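Local coordinates for protein ammonium transporter (Kuenenia stuttgartiensis, PDB 6EU6) that probably senses ammonium at the membrane, as the ammonium-transporter-like sensor part of a histidine kinase, at residues F59-G62 with F63-F67; P137-G140 with H141-G145; D151-W155 with L156-G160. All coordinates share one frame; numbering follows the deposited sequence.

Contact 1. Residues F59-G62 with F63-F67; sequences FSVG and FGFMF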
ATOM      1  N   PHE A  59       8.774  -4.358 -22.359  1.00 27.74           N
ATOM      2  CA  PHE A  59       8.163  -3.480 -23.349  1.00 27.42           C
ATOM      3  C   PHE A  59       8.781  -3.735 -24.741  1.00 29.78           C
ATOM      4  O   PHE A  59       8.054  -3.841 -25.742  1.00 33.21           O
ATOM      5  CB  PHE A  59       8.314  -2.034 -22.963  1.00 28.10           C
ATOM      6  CG  PHE A  59       7.883  -1.047 -24.024  1.00 31.35           C
ATOM      7  CD1 PHE A  59       6.557  -0.709 -24.189  1.00 32.64           C
ATOM      8  CD2 PHE A  59       8.814  -0.421 -24.811  1.00 34.28           C
ATOM      9  CE1 PHE A  59       6.167   0.182 -25.187  1.00 33.53           C
ATOM     10  CE2 PHE A  59       8.436   0.468 -25.800  1.00 33.85           C
ATOM     11  CZ  PHE A  59       7.124   0.747 -26.004  1.00 32.15           C
ATOM     12  N   SER A  60      10.089  -3.865 -24.809  1.00 30.85           N
ATOM     13  CA  SER A  60      10.751  -3.868 -26.127  1.00 31.40           C
ATOM     14  C   SER A  60      10.574  -5.222 -26.821  1.00 31.32           C
ATOM     15  O   SER A  60      10.152  -5.289 -27.998  1.00 32.05           O
ATOM     16  CB  SER A  60      12.244  -3.602 -25.972  1.00 34.96           C
ATOM     17  OG  SER A  60      12.417  -2.350 -25.366  1.00 35.39           O
ATOM     18  N   VAL A  61      10.973  -6.279 -26.139  1.00 31.63           N
ATOM     19  CA  VAL A  61      10.901  -7.615 -26.750  1.00 34.71           C
ATOM     20  C   VAL A  61      10.093  -8.669 -26.055  1.00 31.10           C
ATOM     21  O   VAL A  61       9.444  -9.535 -26.721  1.00 29.47           O
ATOM     22  CB  VAL A  61      12.297  -8.162 -27.077  1.00 38.00           C
ATOM     23  CG1 VAL A  61      13.070  -7.134 -27.857  1.00 49.53           C
ATOM     24  CG2 VAL A  61      13.049  -8.501 -25.852  1.00 42.02           C
ATOM     25  N   GLY A  62      10.072  -8.624 -24.728  1.00 32.29           N
ATOM     26  CA  GLY A  62       9.437  -9.736 -24.001  1.00 30.68           C
ATOM     27  C   GLY A  62       7.984  -9.972 -24.337  1.00 27.62           C
ATOM     28  O   GLY A  62       7.548 -11.100 -24.561  1.00 29.09           O
ATOM     29  N   PHE A  63       7.182  -8.904 -24.332  1.00 30.31           N
ATOM     30  CA  PHE A  63       5.787  -9.057 -24.590  1.00 31.20           C
ATOM     31  C   PHE A  63       5.589  -9.694 -25.993  1.00 32.13           C
ATOM     32  O   PHE A  63       4.697 -10.528 -26.175  1.00 29.37           O
ATOM     33  CB  PHE A  63       5.046  -7.740 -24.492  1.00 27.95           C
ATOM     34  CG  PHE A  63       3.549  -7.869 -24.669  1.00 31.05           C
ATOM     35  CD1 PHE A  63       2.717  -8.135 -23.568  1.00 31.19           C
ATOM     36  CD2 PHE A  63       2.945  -7.742 -25.936  1.00 31.22           C
ATOM     37  CE1 PHE A  63       1.362  -8.268 -23.715  1.00 31.09           C
ATOM     38  CE2 PHE A  63       1.601  -7.935 -26.097  1.00 29.76           C
ATOM     39  CZ  PHE A  63       0.776  -8.172 -24.990  1.00 33.03           C
ATOM     40  N   GLY A  64       6.387  -9.278 -26.975  1.00 33.12           N
ATOM     41  CA  GLY A  64       6.196  -9.797 -28.325  1.00 34.00           C
ATOM     42  C   GLY A  64       6.512 -11.283 -28.415  1.00 32.12           C
ATOM     43  O   GLY A  64       5.709 -12.057 -28.901  1.00 34.07           O
ATOM     44  N   PHE A  65       7.638 -11.671 -27.849  1.00 30.25           N
ATOM     45  CA  PHE A  65       8.015 -13.075 -27.812  1.00 31.06           C
ATOM     46  C   PHE A  65       6.954 -13.917 -27.134  1.00 32.56           C
ATOM     47  O   PHE A  65       6.715 -15.067 -27.531  1.00 31.47           O
ATOM     48  CB  PHE A  65       9.319 -13.296 -27.078  1.00 29.70           C
ATOM     49  CG  PHE A  65      10.559 -12.915 -27.840  1.00 32.63           C
ATOM     50  CD1 PHE A  65      10.574 -12.724 -29.217  1.00 35.01           C
ATOM     51  CD2 PHE A  65      11.761 -12.801 -27.164  1.00 34.18           C
ATOM     52  CE1 PHE A  65      11.749 -12.378 -29.895  1.00 34.84           C
ATOM     53  CE2 PHE A  65      12.951 -12.524 -27.842  1.00 41.85           C
ATOM     54  CZ  PHE A  65      12.954 -12.292 -29.235  1.00 35.44           C
ATOM     55  N   MET A  66       6.330 -13.368 -26.091  1.00 31.84           N
ATOM     56  CA  MET A  66       5.411 -14.118 -25.260  1.00 30.28           C
ATOM     57  C   MET A  66       3.996 -14.216 -25.880  1.00 31.63           C
ATOM     58  O   MET A  66       3.361 -15.263 -25.866  1.00 28.77           O
ATOM     59  CB  MET A  66       5.283 -13.428 -23.891  1.00 30.76           C
ATOM     60  CG  MET A  66       4.457 -14.248 -22.884  1.00 29.84           C
ATOM     61  SD  MET A  66       5.017 -13.790 -21.190  1.00 29.53           S
ATOM     62  CE  MET A  66       3.842 -14.736 -20.169  1.00 28.63           C
ATOM     63  N   PHE A  67       3.503 -13.101 -26.385  1.00 29.51           N
ATOM     64  CA  PHE A  67       2.108 -13.003 -26.796  1.00 31.36           C
ATOM     65  C   PHE A  67       1.876 -12.656 -28.287  1.00 32.40           C
ATOM     66  O   PHE A  67       0.710 -12.681 -28.730  1.00 32.74           O
ATOM     67  CB  PHE A  67       1.383 -11.948 -25.934  1.00 30.41           C
ATOM     68  CG  PHE A  67       1.203 -12.388 -24.507  1.00 29.87           C
ATOM     69  CD1 PHE A  67       0.323 -13.451 -24.174  1.00 28.02           C
ATOM     70  CD2 PHE A  67       1.920 -11.795 -23.506  1.00 29.38           C
ATOM     71  CE1 PHE A  67       0.226 -13.882 -22.838  1.00 31.80           C
ATOM     72  CE2 PHE A  67       1.762 -12.166 -22.184  1.00 29.63           C
ATOM     73  CZ  PHE A  67       0.955 -13.234 -21.855  1.00 28.94           C
TER
HETATM   74  O   HOH W   1       7.168  -6.498 -26.852  1.00 36.41           O

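Contact 2. Residues P137-G140 with H141-G145; sequences PIFG and HWAWG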
ATOM      1  N   PRO A 137       9.630 -14.877 -21.325  1.00 25.73           N
ATOM      2  CA  PRO A 137       8.602 -14.744 -22.323  1.00 26.37           C
ATOM      3  C   PRO A 137       8.486 -15.955 -23.337  1.00 27.96           C
ATOM      4  O   PRO A 137       7.411 -16.215 -23.833  1.00 28.89           O
ATOM      5  CB  PRO A 137       9.009 -13.470 -23.097  1.00 27.27           C
ATOM      6  CG  PRO A 137      10.495 -13.419 -22.962  1.00 27.58           C
ATOM      7  CD  PRO A 137      10.806 -14.033 -21.591  1.00 28.44           C
ATOM      8  N   ILE A 138       9.563 -16.678 -23.587  1.00 30.43           N
ATOM      9  CA  ILE A 138       9.458 -17.849 -24.486  1.00 29.27           C
ATOM     10  C   ILE A 138       8.701 -19.000 -23.818  1.00 29.51           C
ATOM     11  O   ILE A 138       7.739 -19.505 -24.379  1.00 30.78           O
ATOM     12  CB  ILE A 138      10.851 -18.291 -24.992  1.00 29.99           C
ATOM     13  CG1 ILE A 138      11.377 -17.228 -25.940  1.00 28.98           C
ATOM     14  CG2 ILE A 138      10.748 -19.650 -25.699  1.00 32.63           C
ATOM     15  CD1 ILE A 138      12.869 -17.300 -26.242  1.00 32.40           C
ATOM     16  N   PHE A 139       9.066 -19.353 -22.589  1.00 29.47           N
ATOM     17  CA  PHE A 139       8.185 -20.257 -21.805  1.00 28.50           C
ATOM     18  C   PHE A 139       6.770 -19.744 -21.674  1.00 31.75           C
ATOM     19  O   PHE A 139       5.815 -20.499 -21.787  1.00 28.34           O
ATOM     20  CB  PHE A 139       8.754 -20.644 -20.422  1.00 29.07           C
ATOM     21  CG  PHE A 139       7.959 -21.719 -19.737  1.00 29.74           C
ATOM     22  CD1 PHE A 139       6.835 -21.394 -18.954  1.00 30.45           C
ATOM     23  CD2 PHE A 139       8.253 -23.067 -19.922  1.00 31.45           C
ATOM     24  CE1 PHE A 139       6.054 -22.409 -18.358  1.00 30.00           C
ATOM     25  CE2 PHE A 139       7.455 -24.089 -19.334  1.00 27.68           C
ATOM     26  CZ  PHE A 139       6.375 -23.744 -18.538  1.00 31.26           C
ATOM     27  N   GLY A 140       6.619 -18.445 -21.517  1.00 29.30           N
ATOM     28  CA  GLY A 140       5.302 -17.879 -21.405  1.00 30.53           C
ATOM     29  C   GLY A 140       4.488 -18.099 -22.669  1.00 28.78           C
ATOM     30  O   GLY A 140       3.281 -18.251 -22.606  1.00 26.23           O
ATOM     31  N   HIS A 141       5.160 -18.006 -23.807  1.00 29.54           N
ATOM     32  CA  HIS A 141       4.486 -18.280 -25.096  1.00 32.46           C
ATOM     33  C   HIS A 141       3.985 -19.744 -25.106  1.00 28.42           C
ATOM     34  O   HIS A 141       2.827 -20.021 -25.437  1.00 31.10           O
ATOM     35  CB  HIS A 141       5.412 -18.045 -26.258  1.00 35.67           C
ATOM     36  CG  HIS A 141       4.721 -18.122 -27.573  1.00 35.85           C
ATOM     37  ND1 HIS A 141       3.952 -17.088 -28.060  1.00 32.63           N
ATOM     38  CD2 HIS A 141       4.640 -19.126 -28.490  1.00 35.27           C
ATOM     39  CE1 HIS A 141       3.460 -17.427 -29.242  1.00 36.34           C
ATOM     40  NE2 HIS A 141       3.868 -18.654 -29.526  1.00 34.02           N
ATOM     41  N   TRP A 142       4.833 -20.647 -24.648  1.00 30.34           N
ATOM     42  CA  TRP A 142       4.481 -22.074 -24.677  1.00 30.10           C
ATOM     43  C   TRP A 142       3.230 -22.340 -23.890  1.00 32.82           C
ATOM     44  O   TRP A 142       2.396 -23.166 -24.308  1.00 32.07           O
ATOM     45  CB  TRP A 142       5.623 -22.935 -24.185  1.00 28.19           C
ATOM     46  CG  TRP A 142       6.870 -22.791 -24.957  1.00 27.01           C
ATOM     47  CD1 TRP A 142       7.027 -22.140 -26.169  1.00 29.12           C
ATOM     48  CD2 TRP A 142       8.162 -23.255 -24.588  1.00 26.04           C
ATOM     49  NE1 TRP A 142       8.361 -22.167 -26.543  1.00 27.35           N
ATOM     50  CE2 TRP A 142       9.055 -22.866 -25.591  1.00 27.85           C
ATOM     51  CE3 TRP A 142       8.657 -23.951 -23.494  1.00 28.80           C
ATOM     52  CZ2 TRP A 142      10.406 -23.139 -25.516  1.00 29.35           C
ATOM     53  CZ3 TRP A 142       9.968 -24.230 -23.452  1.00 30.11           C
ATOM     54  CH2 TRP A 142      10.825 -23.819 -24.434  1.00 30.79           C
ATOM     55  N   ALA A 143       3.126 -21.655 -22.732  1.00 29.95           N
ATOM     56  CA  ALA A 143       2.058 -21.916 -21.716  1.00 28.31           C
ATOM     57  C   ALA A 143       0.851 -21.068 -21.916  1.00 27.80           C
ATOM     58  O   ALA A 143      -0.297 -21.508 -21.771  1.00 30.07           O
ATOM     59  CB  ALA A 143       2.635 -21.714 -20.305  1.00 27.97           C
ATOM     60  N   TRP A 144       1.082 -19.841 -22.385  1.00 26.99           N
ATOM     61  CA  TRP A 144       0.032 -18.852 -22.437  1.00 29.13           C
ATOM     62  C   TRP A 144      -0.079 -18.129 -23.792  1.00 29.99           C
ATOM     63  O   TRP A 144      -0.749 -17.130 -23.867  1.00 31.31           O
ATOM     64  CB  TRP A 144       0.351 -17.754 -21.376  1.00 30.62           C
ATOM     65  CG  TRP A 144       0.149 -18.138 -19.923  1.00 28.84           C
ATOM     66  CD1 TRP A 144      -0.427 -19.268 -19.420  1.00 31.20           C
ATOM     67  CD2 TRP A 144       0.531 -17.354 -18.800  1.00 29.45           C
ATOM     68  NE1 TRP A 144      -0.418 -19.248 -18.018  1.00 28.58           N
ATOM     69  CE2 TRP A 144       0.139 -18.061 -17.628  1.00 28.70           C
ATOM     70  CE3 TRP A 144       1.140 -16.107 -18.668  1.00 29.16           C
ATOM     71  CZ2 TRP A 144       0.340 -17.565 -16.367  1.00 30.90           C
ATOM     72  CZ3 TRP A 144       1.332 -15.584 -17.407  1.00 29.09           C
ATOM     73  CH2 TRP A 144       0.960 -16.343 -16.250  1.00 31.44           C
ATOM     74  N   GLY A 145       0.620 -18.566 -24.839  1.00 32.70           N
ATOM     75  CA  GLY A 145       0.619 -17.854 -26.078  1.00 33.81           C
ATOM     76  C   GLY A 145      -0.715 -17.855 -26.826  1.00 37.73           C
ATOM     77  O   GLY A 145      -0.898 -17.152 -27.822  1.00 35.61           O
TER

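Contact 3. Residues D151-W155 with L156-G160; sequences DQTGW and LKELG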
ATOM      1  N   ASP A 151      -6.486 -16.700 -32.573  1.00 52.77           N
ATOM      2  CA  ASP A 151      -6.374 -17.980 -33.287  1.00 54.93           C
ATOM      3  C   ASP A 151      -5.028 -18.640 -33.235  1.00 50.23           C
ATOM      4  O   ASP A 151      -4.532 -19.035 -34.287  1.00 46.41           O
ATOM      5  CB  ASP A 151      -6.728 -17.795 -34.772  1.00 64.64           C
ATOM      6  CG  ASP A 151      -8.066 -17.109 -34.982  1.00 75.78           C
ATOM      7  OD1 ASP A 151      -9.059 -17.595 -34.391  1.00 91.61           O
ATOM      8  OD2 ASP A 151      -8.120 -16.097 -35.739  1.00 93.64           O
ATOM      9  N   GLN A 152      -4.429 -18.794 -32.045  1.00 42.34           N
ATOM     10  CA  GLN A 152      -3.101 -19.426 -31.951  1.00 38.75           C
ATOM     11  C   GLN A 152      -2.942 -20.045 -30.598  1.00 40.62           C
ATOM     12  O   GLN A 152      -3.772 -19.828 -29.723  1.00 39.55           O
ATOM     13  CB  GLN A 152      -1.990 -18.412 -32.172  1.00 44.35           C
ATOM     14  CG  GLN A 152      -1.892 -17.354 -31.072  1.00 41.75           C
ATOM     15  CD  GLN A 152      -0.758 -16.406 -31.324  1.00 47.85           C
ATOM     16  OE1 GLN A 152      -0.573 -15.928 -32.453  1.00 41.04           O
ATOM     17  NE2 GLN A 152       0.042 -16.131 -30.283  1.00 42.94           N
ATOM     18  N   THR A 153      -1.872 -20.790 -30.409  1.00 40.52           N
ATOM     19  CA  THR A 153      -1.587 -21.325 -29.113  1.00 41.76           C
ATOM     20  C   THR A 153      -0.110 -21.646 -28.955  1.00 39.47           C
ATOM     21  O   THR A 153       0.658 -21.692 -29.911  1.00 39.52           O
ATOM     22  CB  THR A 153      -2.450 -22.568 -28.857  1.00 41.48           C
ATOM     23  OG1 THR A 153      -2.376 -22.903 -27.486  1.00 41.24           O
ATOM     24  CG2 THR A 153      -1.952 -23.771 -29.670  1.00 44.57           C
ATOM     25  N   GLY A 154       0.307 -21.853 -27.721  1.00 33.83           N
ATOM     26  CA  GLY A 154       1.648 -22.264 -27.466  1.00 30.58           C
ATOM     27  C   GLY A 154       1.581 -23.765 -27.364  1.00 32.25           C
ATOM     28  O   GLY A 154       0.524 -24.337 -27.007  1.00 33.25           O
ATOM     29  N   TRP A 155       2.712 -24.413 -27.598  1.00 32.23           N
ATOM     30  CA  TRP A 155       2.678 -25.866 -27.697  1.00 35.08           C
ATOM     31  C   TRP A 155       2.289 -26.513 -26.388  1.00 36.17           C
ATOM     32  O   TRP A 155       1.619 -27.502 -26.407  1.00 38.49           O
ATOM     33  CB  TRP A 155       3.994 -26.443 -28.267  1.00 32.92           C
ATOM     34  CG  TRP A 155       5.207 -26.370 -27.378  1.00 32.79           C
ATOM     35  CD1 TRP A 155       6.089 -25.365 -27.311  1.00 34.71           C
ATOM     36  CD2 TRP A 155       5.668 -27.373 -26.465  1.00 33.92           C
ATOM     37  NE1 TRP A 155       7.046 -25.655 -26.376  1.00 32.76           N
ATOM     38  CE2 TRP A 155       6.809 -26.882 -25.852  1.00 35.82           C
ATOM     39  CE3 TRP A 155       5.147 -28.606 -26.030  1.00 39.46           C
ATOM     40  CZ2 TRP A 155       7.484 -27.580 -24.866  1.00 37.47           C
ATOM     41  CZ3 TRP A 155       5.803 -29.300 -25.073  1.00 43.09           C
ATOM     42  CH2 TRP A 155       6.964 -28.779 -24.482  1.00 41.07           C
ATOM     43  N   LEU A 156       2.723 -25.973 -25.235  1.00 33.70           N
ATOM     44  CA  LEU A 156       2.361 -26.572 -23.964  1.00 33.58           C
ATOM     45  C   LEU A 156       0.883 -26.453 -23.623  1.00 29.34           C
ATOM     46  O   LEU A 156       0.232 -27.404 -23.137  1.00 33.14           O
ATOM     47  CB  LEU A 156       3.170 -26.009 -22.800  1.00 39.44           C
ATOM     48  CG  LEU A 156       4.371 -26.745 -22.312  1.00 45.01           C
ATOM     49  CD1 LEU A 156       4.995 -25.898 -21.177  1.00 43.64           C
ATOM     50  CD2 LEU A 156       4.009 -28.156 -21.847  1.00 45.23           C
ATOM     51  N   LYS A 157       0.348 -25.288 -23.858  1.00 29.15           N
ATOM     52  CA  LYS A 157      -1.084 -25.084 -23.740  1.00 30.44           C
ATOM     53  C   LYS A 157      -1.898 -26.043 -24.663  1.00 34.07           C
ATOM     54  O   LYS A 157      -2.908 -26.653 -24.244  1.00 33.88           O
ATOM     55  CB  LYS A 157      -1.417 -23.660 -24.079  1.00 27.48           C
ATOM     56  CG  LYS A 157      -2.901 -23.387 -24.184  1.00 30.62           C
ATOM     57  CD  LYS A 157      -3.700 -23.716 -22.927  1.00 33.10           C
ATOM     58  CE  LYS A 157      -3.416 -22.722 -21.791  1.00 35.77           C
ATOM     59  NZ  LYS A 157      -3.989 -23.171 -20.514  1.00 35.72           N
ATOM     60  N   GLU A 158      -1.411 -26.195 -25.886  1.00 37.00           N
ATOM     61  CA  GLU A 158      -1.987 -27.144 -26.862  1.00 40.58           C
ATOM     62  C   GLU A 158      -2.094 -28.552 -26.240  1.00 38.22           C
ATOM     63  O   GLU A 158      -3.096 -29.238 -26.394  1.00 39.29           O
ATOM     64  CB  GLU A 158      -1.107 -27.172 -28.096  1.00 46.96           C
ATOM     65  CG  GLU A 158      -1.540 -28.206 -29.114  1.00 56.47           C
ATOM     66  CD  GLU A 158      -2.849 -27.810 -29.676  1.00 64.27           C
ATOM     67  OE1 GLU A 158      -2.889 -26.703 -30.216  1.00 71.98           O
ATOM     68  OE2 GLU A 158      -3.835 -28.556 -29.528  1.00 83.64           O
ATOM     69  N   LEU A 159      -1.066 -28.983 -25.514  1.00 37.23           N
ATOM     70  CA  LEU A 159      -1.122 -30.283 -24.790  1.00 35.50           C
ATOM     71  C   LEU A 159      -2.065 -30.277 -23.591  1.00 41.42           C
ATOM     72  O   LEU A 159      -2.273 -31.333 -22.987  1.00 40.00           O
ATOM     73  CB  LEU A 159       0.237 -30.709 -24.297  1.00 36.49           C
ATOM     74  CG  LEU A 159       1.169 -30.993 -25.436  1.00 43.12           C
ATOM     75  CD1 LEU A 159       2.458 -31.473 -24.820  1.00 39.43           C
ATOM     76  CD2 LEU A 159       0.639 -31.991 -26.491  1.00 42.36           C
ATOM     77  N   GLY A 160      -2.614 -29.108 -23.221  1.00 35.43           N
ATOM     78  CA  GLY A 160      -3.508 -29.035 -22.038  1.00 36.70           C
ATOM     79  C   GLY A 160      -2.913 -28.526 -20.705  1.00 36.81           C
ATOM     80  O   GLY A 160      -3.546 -28.651 -19.661  1.00 35.79           O
TER

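Contact 1. Residues F59-G62 with F63-F67
V61 O takes the amide of F65 in a nearly straight backbone hydrogen bond, F65 N to V61 O 3.0 Å with 176° at the hydrogen, the donor lying almost in line with the carbonyl. The next bond, M66 N to G62 O, is as long but bent to 144°, its donor tilted from the carbonyl plane. The helix widens into a pi-type turn at 59-62, and a water enters there: it donates to F59 O at 3.0 Å and accepts from G64 N at 2.9 Å, bridging two backbone groups with no direct bond between them. F65 turns its CG beside its own backbone N (chi1 -76°), which sets the ring obliquely by V61 O, CG to O 3.7 Å. Its CE2 just reaches V61 CB at 4.5 Å, a loose apolar touch. M66 runs the other way, CG anti to N and the chain extended beyond, so that only CB stays by the preceding turn, 3.3 Å from G62 O, while the sulfur end travels on to Y136, P137 and W144 of helix 121-144. F63 and F67 face helix 93-114, the ring of F67 meeting F96 edge-to-face. The arrangement is a water-bridged pi-type widening in the last turns of a membrane helix, here helix 40-67 of the largely helical ammonium transporter fold.

Contact 2. Residues P137-G140 with H141-G145
From the kink at P137, whose N makes no bond to the turn before, the chain winds on as helix, and four successive i to i+4 bonds join the two halves, from H141 N to P137 O at 2.9 Å through to W144 N to G140 O at 2.7 Å. W142 carries the side-chain contact. Its CG stands beside the backbone N (chi1 -59°), and this folds the indole back along the preceding turn, with I138 O 3.2 Å above one face and offset toward the rim. I138 lays its CG2 branch against the far part of the indole, 3.5 Å from W142 CZ2. F139 meets the CE3 end of the indole, from the same side as I138: its CD2 lies 3.7 Å from W142 CE3, the ring planes inclined at 60° and the side chains crossing at about a right angle, while CE1 meets A143 CB at 4.0 Å. The buried polar ends are satisfied by neighbours, W142 NE1 by L74 O, W144 NE1 by D163 O, and H141 by S70 OG at NE2 and M66 O at ND1, two bonds that fix the imidazole's rotation. Around this turn of helix 121-144, helix 40-67 packs on P137 and W144, helix 353-385 on I138, F139 and W142, and helix 167-185 on F139, A143 and W144.

Contact 3. Residues D151-W155 with L156-G160
L156 lies alongside W155, the two side chains pointing the same way, and its CG sits over the six-membered ring, 3.9 Å from the centroid and 10° off the normal, a CH-pi contact. The indole gets there because CG of W155 stands between its own N and carbonyl carbon (chi1 70°). K157 follows, crossing T153 at about a right angle with CG 3.4 Å from T153 OG1; its bent chain carries NZ away to F161 O and to a sulfonate oxygen of a bound MES, a probable crystallisation additive. E158 N gives a 2.9 Å hydrogen bond to G154 O, while the side chain, bent at chi2, only packs OE1 against the methyl T153 CG2, at 3.1 Å. G154 O also accepts a longer bond from T153 OG1, at 3.3 Å. L159 then bonds through N to W155 O at 3.2 Å and brings CD1 to the edge of the indole, 4.0 Å from CZ3. G160 ends the turn with positive phi, its N bonded to K157 O at 2.7 Å. The whole is a short helix complete in one turn, with G154 at the N-cap position and closed by a Schellman motif at G160.

From the N terminus the three contacts come in series, none nested in or crossing another, and each is local, closing a helical turn and no long loop. Contact 1 lies at the end of helix 40-67, contact 2 at the end of helix 121-144, and contact 3 on the short helix 155-158 that follows. Space brings them together: contacts 1 and 2 have centres about 10 Å apart, with P137 packed against G62. Contacts 2 and 3 are about 9 Å apart, linked by the backbone of W142 and K157, while W155 rests on W142. Q152 NE2 of contact 3 is hydrogen-bonded to G145 O and packs near F67 O, so its loop lies against both helix ends.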